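Local atomic coordinates of penicillin-binding protein activator LpoA (Escherichia coli, PDB entry 6DR3), a protein that regulates peptidoglycan synthesis from the outer membrane, being essential for the function of penicillin-binding protein 1A, whose transpeptidase activity it stimulates in vitro. Residues E102-I114 / L126-A138. Sequence-based numbering, arbitrary orientation.
Sequences EQNQQARYWQAKI and LRALIAQEPLLGA
From helix 123-132, Gln132 pushes its side chain into the nearly antiparallel helix 103-117 (161° between segment axes, 8.9 Å apart), a knob in a hole made by Ala107, Trp110, Gln111 and Ile114. With CG anti to the backbone N (chi1 -173°) and the chain extended, its amide reaches the far helix, where both N-H groups of Gln132 NE2 are used almost straight: one to Ala107 O at 3.0 Å, the other to Gln111 OE1 at 2.9 Å. Both acceptors lie in the Gln132 amide plane, which fixes its rotation. Ala107 O still takes its helical bond from Gln111 N, the two donors arriving from opposite faces of the carbonyl plane. Gln111 meets NE2 by bending at chi2 (65°), and a water lies 2.7 Å from both Gln111 OE1 and Gln132 OE1, though it has more acceptors in reach than protons to give.

Beside this polar knob, the Trp110 indole is sandwiched. Ala131 CB lies 3.5 Å from the centroid of the Trp110 six-membered ring in a CH-pi contact, while Tyr109 CE2 lies over the opposite face. Leu135 CD1 lies at the edge of the indole, beside Trp110 CD1, and also touches Gln106 CB at 3.5 Å. At the other end, the side chains of Ile114 and Leu129 cross at about a right angle, with Ile114 CD1 3.5 Å from Leu129 CD2, and Ile114 CG1 rests against Ala128 CB.

The pair is a helical hairpin, consistent with the TPR-like architecture of this amino-terminal LpoA domain. Helix 66-82 packs behind helix 103-117 through Arg108 and Ala112; helices 138-153 and 170-185 flank helix 123-132, and Asn144 of the former also bonds Gln132 OE1.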
# COMPACT_ATOMS: atom_id res chain seq x y z
N GLU A 102 -5.02 10.74 -7.07
CA GLU A 102 -4.89 9.85 -8.21
C GLU A 102 -4.50 8.45 -7.74
O GLU A 102 -4.11 8.25 -6.58
CB GLU A 102 -3.87 10.40 -9.20
CG GLU A 102 -4.19 11.79 -9.73
CD GLU A 102 -3.28 12.21 -10.86
OE1 GLU A 102 -2.90 11.35 -11.68
OE2 GLU A 102 -2.95 13.42 -10.93
N GLN A 103 -4.60 7.48 -8.65
CA GLN A 103 -4.38 6.09 -8.28
C GLN A 103 -3.02 5.89 -7.61
O GLN A 103 -2.94 5.34 -6.50
CB GLN A 103 -4.50 5.18 -9.50
CG GLN A 103 -4.27 3.71 -9.18
CD GLN A 103 -4.64 2.78 -10.32
OE1 GLN A 103 -5.61 2.03 -10.24
NE2 GLN A 103 -3.85 2.82 -11.39
N ASN A 104 -1.95 6.32 -8.27
CA ASN A 104 -0.62 6.21 -7.67
C ASN A 104 -0.59 6.83 -6.28
O ASN A 104 0.00 6.26 -5.36
CB ASN A 104 0.43 6.88 -8.57
CG ASN A 104 1.74 7.13 -7.84
OD1 ASN A 104 2.04 8.25 -7.44
ND2 ASN A 104 2.53 6.07 -7.66
N GLN A 105 -1.23 7.99 -6.12
CA GLN A 105 -1.28 8.63 -4.80
C GLN A 105 -2.14 7.82 -3.83
O GLN A 105 -1.78 7.68 -2.66
CB GLN A 105 -1.83 10.05 -4.94
CG GLN A 105 -0.84 11.03 -5.54
CD GLN A 105 -1.40 12.44 -5.62
OE1 GLN A 105 -2.59 12.64 -5.85
NE2 GLN A 105 -0.53 13.43 -5.41
N GLN A 106 -3.26 7.28 -4.30
CA GLN A 106 -4.09 6.43 -3.44
C GLN A 106 -3.32 5.20 -2.99
O GLN A 106 -3.40 4.80 -1.82
CB GLN A 106 -5.36 6.02 -4.18
CG GLN A 106 -6.32 7.17 -4.43
CD GLN A 106 -7.55 6.74 -5.21
OE1 GLN A 106 -7.88 5.56 -5.27
NE2 GLN A 106 -8.23 7.71 -5.81
N ALA A 107 -2.56 4.58 -3.89
CA ALA A 107 -1.76 3.42 -3.51
C ALA A 107 -0.75 3.80 -2.43
O ALA A 107 -0.52 3.03 -1.49
CB ALA A 107 -1.04 2.85 -4.73
N ARG A 108 -0.14 4.98 -2.54
CA ARG A 108 0.79 5.44 -1.51
C ARG A 108 0.06 5.86 -0.24
O ARG A 108 0.59 5.67 0.86
CB ARG A 108 1.63 6.60 -2.05
CG ARG A 108 2.65 6.19 -3.10
CD ARG A 108 3.12 7.40 -3.89
NE ARG A 108 3.67 8.45 -3.03
CZ ARG A 108 3.80 9.72 -3.39
NH1 ARG A 108 3.41 10.12 -4.60
NH2 ARG A 108 4.31 10.60 -2.55
N TYR A 109 -1.13 6.43 -0.37
CA TYR A 109 -1.94 6.73 0.80
C TYR A 109 -2.20 5.47 1.62
O TYR A 109 -1.99 5.46 2.84
CB TYR A 109 -3.27 7.37 0.37
CG TYR A 109 -4.32 7.39 1.46
CD1 TYR A 109 -4.40 8.44 2.36
CD2 TYR A 109 -5.24 6.36 1.58
CE1 TYR A 109 -5.36 8.47 3.35
CE2 TYR A 109 -6.20 6.37 2.57
CZ TYR A 109 -6.25 7.42 3.46
OH TYR A 109 -7.22 7.44 4.44
N TRP A 110 -2.63 4.40 0.97
CA TRP A 110 -2.90 3.16 1.69
C TRP A 110 -1.61 2.51 2.19
O TRP A 110 -1.61 1.89 3.26
CB TRP A 110 -3.68 2.19 0.81
CG TRP A 110 -5.07 2.66 0.52
CD1 TRP A 110 -5.56 3.09 -0.68
CD2 TRP A 110 -6.14 2.77 1.46
NE1 TRP A 110 -6.88 3.46 -0.54
CE2 TRP A 110 -7.26 3.27 0.76
CE3 TRP A 110 -6.27 2.50 2.82
CZ2 TRP A 110 -8.49 3.49 1.38
CZ3 TRP A 110 -7.49 2.72 3.43
CH2 TRP A 110 -8.58 3.21 2.71
N GLN A 111 -0.51 2.64 1.44
CA GLN A 111 0.76 2.14 1.95
C GLN A 111 1.15 2.85 3.23
O GLN A 111 1.70 2.24 4.15
CB GLN A 111 1.85 2.29 0.89
CG GLN A 111 3.15 1.59 1.26
CD GLN A 111 3.01 0.08 1.32
OE1 GLN A 111 2.42 -0.54 0.43
NE2 GLN A 111 3.54 -0.52 2.38
N ALA A 112 0.88 4.16 3.31
CA ALA A 112 1.15 4.89 4.54
C ALA A 112 0.31 4.36 5.69
O ALA A 112 0.79 4.25 6.83
CB ALA A 112 0.89 6.38 4.33
N LYS A 113 -0.95 4.02 5.43
CA LYS A 113 -1.79 3.43 6.47
C LYS A 113 -1.28 2.04 6.85
O LYS A 113 -1.27 1.68 8.03
CB LYS A 113 -3.24 3.37 6.01
CG LYS A 113 -3.83 4.73 5.64
CD LYS A 113 -5.33 4.78 5.88
CE LYS A 113 -5.65 4.96 7.36
NZ LYS A 113 -7.10 5.13 7.60
N ILE A 114 -0.86 1.25 5.86
CA ILE A 114 -0.28 -0.05 6.15
C ILE A 114 0.97 0.11 7.00
O ILE A 114 1.14 -0.56 8.03
CB ILE A 114 0.02 -0.81 4.84
CG1 ILE A 114 -1.28 -1.14 4.11
CG2 ILE A 114 0.81 -2.09 5.11
CD1 ILE A 114 -1.09 -1.54 2.66
N LEU A 126 -6.27 -4.96 7.56
CA LEU A 126 -6.89 -5.73 6.49
C LEU A 126 -7.60 -4.81 5.50
O LEU A 126 -7.45 -4.95 4.28
CB LEU A 126 -7.87 -6.75 7.08
CG LEU A 126 -7.24 -7.84 7.95
CD1 LEU A 126 -8.31 -8.68 8.62
CD2 LEU A 126 -6.30 -8.73 7.13
N ARG A 127 -8.38 -3.85 6.02
CA ARG A 127 -9.09 -2.93 5.14
C ARG A 127 -8.12 -2.12 4.29
O ARG A 127 -8.39 -1.84 3.11
CB ARG A 127 -9.98 -2.00 5.97
CG ARG A 127 -11.22 -2.66 6.55
CD ARG A 127 -12.15 -1.62 7.16
NE ARG A 127 -13.45 -2.17 7.52
CZ ARG A 127 -13.93 -2.30 8.76
NH1 ARG A 127 -13.22 -1.90 9.81
NH2 ARG A 127 -15.13 -2.82 8.95
N ALA A 128 -6.98 -1.72 4.86
CA ALA A 128 -6.01 -0.93 4.11
C ALA A 128 -5.38 -1.77 3.00
O ALA A 128 -5.23 -1.30 1.86
CB ALA A 128 -4.94 -0.38 5.05
N LEU A 129 -4.99 -3.00 3.31
CA LEU A 129 -4.45 -3.89 2.29
C LEU A 129 -5.49 -4.15 1.20
O LEU A 129 -5.16 -4.17 0.01
CB LEU A 129 -4.01 -5.21 2.92
CG LEU A 129 -2.74 -5.14 3.77
CD1 LEU A 129 -2.64 -6.36 4.67
CD2 LEU A 129 -1.51 -5.03 2.89
N ILE A 130 -6.75 -4.36 1.60
CA ILE A 130 -7.80 -4.66 0.63
C ILE A 130 -8.09 -3.44 -0.24
O ILE A 130 -8.33 -3.57 -1.45
CB ILE A 130 -9.06 -5.15 1.37
CG1 ILE A 130 -8.79 -6.53 1.97
CG2 ILE A 130 -10.26 -5.22 0.42
CD1 ILE A 130 -9.84 -6.98 2.98
N ALA A 131 -8.08 -2.24 0.35
CA ALA A 131 -8.33 -1.04 -0.43
C ALA A 131 -7.20 -0.75 -1.40
O ALA A 131 -7.43 -0.18 -2.48
CB ALA A 131 -8.53 0.16 0.51
N GLN A 132 -5.97 -1.14 -1.06
CA GLN A 132 -4.82 -0.87 -1.91
C GLN A 132 -4.70 -1.86 -3.06
O GLN A 132 -4.26 -1.49 -4.15
CB GLN A 132 -3.53 -0.90 -1.08
CG GLN A 132 -2.28 -0.45 -1.84
CD GLN A 132 -1.01 -0.88 -1.15
OE1 GLN A 132 -0.84 -2.05 -0.80
NE2 GLN A 132 -0.10 0.07 -0.93
N GLU A 133 -5.07 -3.12 -2.84
CA GLU A 133 -4.80 -4.17 -3.81
C GLU A 133 -5.29 -3.84 -5.22
O GLU A 133 -4.53 -4.08 -6.17
CB GLU A 133 -5.41 -5.49 -3.32
CG GLU A 133 -5.21 -6.67 -4.26
CD GLU A 133 -6.22 -6.70 -5.40
OE1 GLU A 133 -7.36 -6.24 -5.20
OE2 GLU A 133 -5.86 -7.17 -6.50
N PRO A 134 -6.50 -3.31 -5.43
CA PRO A 134 -6.93 -3.02 -6.81
C PRO A 134 -6.07 -1.97 -7.50
O PRO A 134 -6.10 -1.88 -8.73
CB PRO A 134 -8.38 -2.54 -6.64
CG PRO A 134 -8.79 -2.99 -5.27
CD PRO A 134 -7.55 -2.99 -4.45
N LEU A 135 -5.32 -1.17 -6.74
CA LEU A 135 -4.50 -0.11 -7.31
C LEU A 135 -3.12 -0.58 -7.74
O LEU A 135 -2.41 0.17 -8.42
CB LEU A 135 -4.35 1.03 -6.30
CG LEU A 135 -5.61 1.45 -5.55
CD1 LEU A 135 -5.29 2.52 -4.51
CD2 LEU A 135 -6.69 1.94 -6.51
N LEU A 136 -2.73 -1.80 -7.39
CA LEU A 136 -1.37 -2.28 -7.60
C LEU A 136 -1.27 -3.08 -8.90
O LEU A 136 -2.21 -3.79 -9.27
CB LEU A 136 -0.92 -3.16 -6.43
CG LEU A 136 -0.95 -2.52 -5.04
CD1 LEU A 136 -0.68 -3.56 -3.97
CD2 LEU A 136 0.06 -1.38 -4.96
N GLY A 137 -0.13 -2.95 -9.57
CA GLY A 137 0.13 -3.77 -10.73
C GLY A 137 0.31 -5.23 -10.37
O GLY A 137 0.55 -5.60 -9.22
N ALA A 138 0.19 -6.09 -11.39
CA ALA A 138 0.20 -7.53 -11.17
C ALA A 138 1.42 -7.98 -10.38
O ALA A 138 1.31 -8.82 -9.48
CB ALA A 138 0.14 -8.26 -12.51
O HOH W 1 1.58 -3.05 -0.31